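Local atomic coordinates of NAD-dependent formate dehydrogenase gamma subunit (Cupriavidus necator, PDB entry 6VW7), a protein that carries a [2Fe-2S] cluster in a thioredoxin-like domain and pairs with the beta subunit of a cytosolic NAD-dependent formate dehydrogenase, probably taking part in electron transfer. Residues Tyr127-Cys132 against Ala137-Glu142. Numbering follows the deposited sequence.
Sequences YCLGQC and AVMVGE. With FES (Fe2/s2 (inorganic) cluster), chain E.
Leu129 packs on Ala137 and Met139, and Gln131 on Ala137, in a small, buried apolar contact beside the [2Fe-2S] cluster. It joins the cluster-binding loop after strand 121-126 to the start of strand 138-140. No hydrogen bond crosses between the two segments. Leu129 contributes most. Its CG lies anti to its own carbonyl carbon (chi1 -66°), and the CD1 branch reaches Ala137, just before the strand, and Met139 within it. CD1 lies 3.9 Å from Ala137 CB and 4.0 Å from Met139 CB, and it also touches the backbone N of Met139. The other branch, CD2, comes within 4.2 Å of Met139 SD, and the two side chains lie obliquely to each other. Leu144 of strand 143-145 touches Leu129, Gln131 and Met139 as well. Ala137 CB also meets Gln131 CB at 3.9 Å and lies equally far from the sulfide S1 of the cluster. Its methyl group therefore touches both the loop and the cluster.

Beyond CB, Gln131 turns away from the strand. Its chain bends at chi2 (-52°), and NE2 donates to Leu129 O at 3.0 Å, from above the carbonyl plane. The same amide is also held by the beta subunit chain, with OE1 bonded to Thr14 and NE2 to Ser13 of that chain.

The side chains of Cys128 and Cys132 point away from segment 137-142, to the cluster. Cys128 SG and Cys132 SG both coordinate the iron FE2, at 2.6 and 2.5 Å. Gly130 N donates to Cys128 SG at 3.3 Å, which probably tempers the charge on this thiolate. Cys87 and Cys92 also belong to the cluster site, and both lie near Ala137. A cysteine-bearing loop packed on the next strand, with the cluster at the end of the sheet, is characteristic of the thioredoxin-like [2Fe-2S] ferredoxin fold of the complex I 24 kDa subunit family.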
# COMPACT_ATOMS: atom_id res chain seq x y z
N TYR A 127 -4.23 1.85 10.62
CA TYR A 127 -5.20 2.18 9.58
C TYR A 127 -4.69 1.63 8.25
O TYR A 127 -4.04 2.32 7.46
CB TYR A 127 -5.46 3.71 9.57
CG TYR A 127 -6.06 4.10 10.90
CD1 TYR A 127 -7.41 3.87 11.17
CD2 TYR A 127 -5.27 4.61 11.93
CE1 TYR A 127 -7.96 4.17 12.42
CE2 TYR A 127 -5.81 4.93 13.17
CZ TYR A 127 -7.14 4.70 13.41
OH TYR A 127 -7.66 5.01 14.65
N CYS A 128 -4.98 0.34 8.04
CA CYS A 128 -4.63 -0.49 6.88
C CYS A 128 -3.18 -0.99 6.93
O CYS A 128 -2.23 -0.21 7.04
CB CYS A 128 -4.88 0.26 5.56
SG CYS A 128 -4.72 -0.80 4.13
N LEU A 129 -3.03 -2.30 6.83
CA LEU A 129 -1.73 -2.95 6.73
C LEU A 129 -1.44 -3.43 5.31
O LEU A 129 -0.48 -4.20 5.11
CB LEU A 129 -1.64 -4.11 7.71
CG LEU A 129 -1.68 -3.68 9.18
CD1 LEU A 129 -2.07 -4.84 10.11
CD2 LEU A 129 -0.32 -3.10 9.56
N GLY A 130 -2.24 -3.01 4.33
CA GLY A 130 -2.11 -3.56 3.00
C GLY A 130 -2.44 -5.04 2.93
O GLY A 130 -2.01 -5.73 2.01
N GLN A 131 -3.22 -5.54 3.90
CA GLN A 131 -3.69 -6.91 3.95
C GLN A 131 -5.20 -6.98 3.71
O GLN A 131 -5.88 -7.85 4.27
CB GLN A 131 -3.34 -7.54 5.30
CG GLN A 131 -1.85 -7.38 5.72
CD GLN A 131 -0.90 -7.83 4.65
OE1 GLN A 131 -1.08 -8.89 4.06
NE2 GLN A 131 0.12 -7.01 4.37
N CYS A 132 -5.72 -6.05 2.91
CA CYS A 132 -7.14 -5.72 2.88
C CYS A 132 -8.03 -6.84 2.34
O CYS A 132 -9.25 -6.78 2.51
CB CYS A 132 -7.36 -4.47 2.04
SG CYS A 132 -6.11 -3.19 2.32
N ALA A 137 -7.04 -7.80 9.98
CA ALA A 137 -5.60 -7.91 9.99
C ALA A 137 -5.04 -7.42 11.32
O ALA A 137 -5.56 -6.48 11.92
CB ALA A 137 -4.99 -7.13 8.83
N VAL A 138 -3.98 -8.09 11.78
CA VAL A 138 -3.26 -7.73 13.00
C VAL A 138 -1.77 -7.87 12.72
O VAL A 138 -1.34 -8.79 12.02
CB VAL A 138 -3.68 -8.62 14.19
CG1 VAL A 138 -2.76 -8.40 15.40
CG2 VAL A 138 -5.13 -8.34 14.58
N MET A 139 -0.98 -6.94 13.25
CA MET A 139 0.47 -7.02 13.21
C MET A 139 1.03 -7.01 14.63
O MET A 139 0.64 -6.16 15.44
CB MET A 139 1.08 -5.87 12.40
CG MET A 139 2.62 -6.00 12.19
SD MET A 139 3.20 -4.77 10.99
CE MET A 139 3.62 -5.80 9.60
N VAL A 140 1.94 -7.94 14.92
CA VAL A 140 2.64 -7.97 16.20
C VAL A 140 4.12 -7.85 15.90
O VAL A 140 4.73 -8.75 15.30
CB VAL A 140 2.34 -9.25 17.00
CG1 VAL A 140 2.99 -9.14 18.37
CG2 VAL A 140 0.84 -9.46 17.11
N GLY A 141 4.71 -6.72 16.30
CA GLY A 141 6.05 -6.39 15.89
C GLY A 141 6.02 -6.16 14.39
O GLY A 141 5.49 -5.16 13.91
N GLU A 142 6.58 -7.11 13.64
CA GLU A 142 6.47 -7.10 12.19
C GLU A 142 5.85 -8.39 11.67
O GLU A 142 5.92 -8.67 10.47
CB GLU A 142 7.84 -6.83 11.56
CG GLU A 142 8.37 -5.44 11.98
CD GLU A 142 9.75 -5.06 11.41
OE1 GLU A 142 10.46 -5.93 10.86
OE2 GLU A 142 10.09 -3.86 11.50
FE1 FES E . -7.19 -3.50 7.19
FE2 FES E . -6.27 -2.78 4.76
S1 FES E . -5.40 -4.31 6.15
S2 FES E . -8.18 -2.17 5.78